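Side-chain contact in transcriptional regulator, LacI family (Arthrobacter sp., PDB 4RKQ), which probably represses transcription by binding operator DNA as a dimer and responds to a sugar-like effector held in the cleft of its periplasmic-binding-protein-like core: residues T149-A154 against L196-L201. Residues are numbered along the deposited sequence; the frame is centred on the assembly and turned at random.
With EDO (1,2-ethanediol), chain F.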
ATOM      1  N   THR A 149       6.832  12.199 -19.490  1.00 27.04           N
ATOM      2  CA  THR A 149       7.612  12.073 -18.265  1.00 29.99           C
ATOM      3  C   THR A 149       9.089  11.934 -18.556  1.00 28.58           C
ATOM      4  O   THR A 149       9.493  11.561 -19.621  1.00 25.47           O
ATOM      5  CB  THR A 149       7.148  10.902 -17.388  1.00 27.08           C
ATOM      6  OG1 THR A 149       7.375   9.647 -18.048  1.00 23.89           O
ATOM      7  CG2 THR A 149       5.691  11.062 -17.057  1.00 23.96           C
ATOM      8  N   VAL A 150       9.918  12.219 -17.570  1.00 25.36           N
ATOM      9  CA  VAL A 150      11.342  12.063 -17.758  1.00 25.65           C
ATOM     10  C   VAL A 150      11.690  10.623 -18.090  1.00 22.58           C
ATOM     11  O   VAL A 150      12.504  10.346 -18.968  1.00 25.13           O
ATOM     12  CB  VAL A 150      12.090  12.495 -16.483  1.00 26.97           C
ATOM     13  CG1 VAL A 150      13.572  12.176 -16.590  1.00 23.14           C
ATOM     14  CG2 VAL A 150      11.835  13.992 -16.239  1.00 27.00           C
ATOM     15  N   ARG A 151      11.071   9.689 -17.381  1.00 25.22           N
ATOM     16  CA  ARG A 151      11.431   8.292 -17.563  1.00 17.96           C
ATOM     17  C   ARG A 151      10.946   7.853 -18.917  1.00 22.62           C
ATOM     18  O   ARG A 151      11.664   7.145 -19.609  1.00 25.66           O
ATOM     19  CB  ARG A 151      10.914   7.389 -16.429  1.00 22.99           C
ATOM     20  CG  ARG A 151       9.412   7.171 -16.367  1.00 23.26           C
ATOM     21  CD  ARG A 151       9.057   6.301 -15.157  1.00 22.50           C
ATOM     22  NE  ARG A 151       9.182   7.055 -13.913  1.00 25.10           N
ATOM     23  CZ  ARG A 151       8.723   6.648 -12.731  1.00 21.58           C
ATOM     24  NH1 ARG A 151       8.097   5.473 -12.604  1.00 24.33           N
ATOM     25  NH2 ARG A 151       8.878   7.421 -11.673  1.00 23.62           N
ATOM     26  N   GLY A 152       9.760   8.325 -19.293  1.00 23.09           N
ATOM     27  CA  GLY A 152       9.146   8.004 -20.583  1.00 22.90           C
ATOM     28  C   GLY A 152       9.963   8.539 -21.749  1.00 23.48           C
ATOM     29  O   GLY A 152      10.131   7.844 -22.742  1.00 22.75           O
ATOM     30  N   LYS A 153      10.457   9.772 -21.641  1.00 30.24           N
ATOM     31  CA  LYS A 153      11.372  10.329 -22.663  1.00 26.56           C
ATOM     32  C   LYS A 153      12.623   9.493 -22.797  1.00 24.88           C
ATOM     33  O   LYS A 153      13.096   9.253 -23.912  1.00 26.91           O
ATOM     34  CB  LYS A 153      11.715  11.810 -22.368  1.00 28.22           C
ATOM     35  CG  LYS A 153      10.530  12.739 -22.559  1.00 31.85           C
ATOM     36  CD  LYS A 153      10.796  14.187 -22.131  1.00 35.95           C
ATOM     37  CE  LYS A 153       9.581  15.043 -22.462  1.00 56.14           C
ATOM     38  NZ  LYS A 153       9.401  16.215 -21.576  1.00 47.30           N
ATOM     39  N   ALA A 154      13.135   8.985 -21.679  1.00 20.50           N
ATOM     40  CA  ALA A 154      14.334   8.176 -21.704  1.00 19.51           C
ATOM     41  C   ALA A 154      14.110   6.869 -22.460  1.00 31.89           C
ATOM     42  O   ALA A 154      14.953   6.460 -23.223  1.00 26.90           O
ATOM     43  CB  ALA A 154      14.823   7.884 -20.291  1.00 22.06           C
ATOM     44  N   LEU A 196       6.623  -2.157 -21.894  1.00 18.70           N
ATOM     45  CA  LEU A 196       7.301  -1.487 -20.773  1.00 23.19           C
ATOM     46  C   LEU A 196       6.288  -0.527 -20.152  1.00 25.38           C
ATOM     47  O   LEU A 196       5.677   0.259 -20.869  1.00 22.31           O
ATOM     48  CB  LEU A 196       8.520  -0.677 -21.233  1.00 25.32           C
ATOM     49  CG  LEU A 196       9.668  -1.459 -21.878  1.00 33.50           C
ATOM     50  CD1 LEU A 196      10.707  -0.486 -22.413  1.00 76.19           C
ATOM     51  CD2 LEU A 196      10.316  -2.431 -20.916  1.00 35.99           C
ATOM     52  N   ALA A 197       6.084  -0.609 -18.838  1.00 23.93           N
ATOM     53  CA  ALA A 197       5.123   0.254 -18.200  1.00 23.72           C
ATOM     54  C   ALA A 197       5.831   1.259 -17.324  1.00 20.47           C
ATOM     55  O   ALA A 197       6.852   0.972 -16.727  1.00 21.24           O
ATOM     56  CB  ALA A 197       4.144  -0.563 -17.385  1.00 24.16           C
ATOM     57  N   PHE A 198       5.240   2.438 -17.266  1.00 18.66           N
ATOM     58  CA  PHE A 198       5.697   3.542 -16.439  1.00 19.52           C
ATOM     59  C   PHE A 198       6.038   3.094 -15.016  1.00 17.75           C
ATOM     60  O   PHE A 198       7.043   3.496 -14.464  1.00 18.75           O
ATOM     61  CB  PHE A 198       4.592   4.629 -16.432  1.00 19.93           C
ATOM     62  CG  PHE A 198       4.894   5.768 -15.544  1.00 18.59           C
ATOM     63  CD1 PHE A 198       5.695   6.810 -15.983  1.00 23.98           C
ATOM     64  CD2 PHE A 198       4.409   5.794 -14.237  1.00 19.45           C
ATOM     65  CE1 PHE A 198       6.009   7.869 -15.131  1.00 24.31           C
ATOM     66  CE2 PHE A 198       4.724   6.858 -13.384  1.00 26.41           C
ATOM     67  CZ  PHE A 198       5.519   7.895 -13.829  1.00 26.52           C
ATOM     68  N   ASN A 199       5.165   2.292 -14.412  1.00 19.09           N
ATOM     69  CA  ASN A 199       5.469   1.704 -13.159  1.00 15.41           C
ATOM     70  C   ASN A 199       4.738   0.392 -12.961  1.00 18.19           C
ATOM     71  O   ASN A 199       3.894  -0.006 -13.801  1.00 20.06           O
ATOM     72  CB  ASN A 199       5.148   2.689 -11.991  1.00 15.38           C
ATOM     73  CG  ASN A 199       3.687   3.092 -11.926  1.00 21.43           C
ATOM     74  OD1 ASN A 199       2.817   2.480 -12.533  1.00 22.26           O
ATOM     75  ND2 ASN A 199       3.416   4.142 -11.158  1.00 22.78           N
ATOM     76  N   ASP A 200       5.040  -0.247 -11.833  1.00 20.49           N
ATOM     77  CA  ASP A 200       4.416  -1.545 -11.449  1.00 18.23           C
ATOM     78  C   ASP A 200       2.901  -1.539 -11.311  1.00 20.46           C
ATOM     79  O   ASP A 200       2.253  -2.496 -11.706  1.00 19.43           O
ATOM     80  CB  ASP A 200       5.006  -2.095 -10.155  1.00 16.93           C
ATOM     81  CG  ASP A 200       6.460  -2.579 -10.292  1.00 20.19           C
ATOM     82  OD1 ASP A 200       6.968  -2.618 -11.416  1.00 22.77           O
ATOM     83  OD2 ASP A 200       7.073  -2.930  -9.236  1.00 18.83           O
ATOM     84  N   LEU A 201       2.325  -0.491 -10.729  1.00 18.61           N
ATOM     85  CA  LEU A 201       0.886  -0.410 -10.613  1.00 23.01           C
ATOM     86  C   LEU A 201       0.233  -0.442 -12.008  1.00 21.03           C
ATOM     87  O   LEU A 201      -0.731  -1.194 -12.247  1.00 19.87           O
ATOM     88  CB  LEU A 201       0.503   0.883  -9.908  1.00 18.77           C
ATOM     89  CG  LEU A 201      -0.986   1.097  -9.759  1.00 18.11           C
ATOM     90  CD1 LEU A 201      -1.583  -0.026  -8.959  1.00 25.63           C
ATOM     91  CD2 LEU A 201      -1.294   2.470  -9.150  1.00 23.26           C
TER
HETATM   92  C1  EDO F 402       5.778   6.104  -8.785  1.00 29.24           C
HETATM   93  O1  EDO F 402       5.265   4.759  -8.835  1.00 25.78           O
HETATM   94  C2  EDO F 402       7.264   6.115  -8.501  1.00 36.97           C
HETATM   95  O2  EDO F 402       7.878   5.510  -9.645  1.00 23.36           O
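Arg151 lays its guanidinium flat on one face of the Phe198 ring and, from the same group, bonds to that residue's backbone. The two planes are only 8° apart with centres 4.0 Å from each other, a cation-pi stack in which CZ sits over the ring face. NH1 of Arg151 donates to Phe198 O (2.9 Å), which lies in the guanidinium plane, while the donor stands above the carbonyl plane; this fixes how the stacked group is turned. A bend at chi3 (74°) brings the arginine's end across the ring, while CD of Arg151 rests above its CD1-CE1 side, 3.4 Å from Phe198 CE1. Phenylalanine offers a broad, flat face; arginine is long and flat enough to stack and still donate in its plane. A leucine in place of Arg151 would probably leave Phe198 O without this donor and the ring face without its stacked cation. At the ring's edge, Thr149 brings OG1 to 3.7 Å from Phe198 CE1; threonine's hydroxyl suits a helix start, accepting from Gly152 N, and hydrogen-bonds Glu135. Asparagine serves twice: Asn199 OD1 caps helix 200-212 at Met202 N, and ND2 donates to a 1,2-ethanediol, probably from the crystallisation liquor, which Arg151, Asn27 and Asp227 also bind. The C-terminal end of strand 194-197 and first turn of helix 150-161 thus line the probable effector cleft of a periplasmic-binding-protein-like fold.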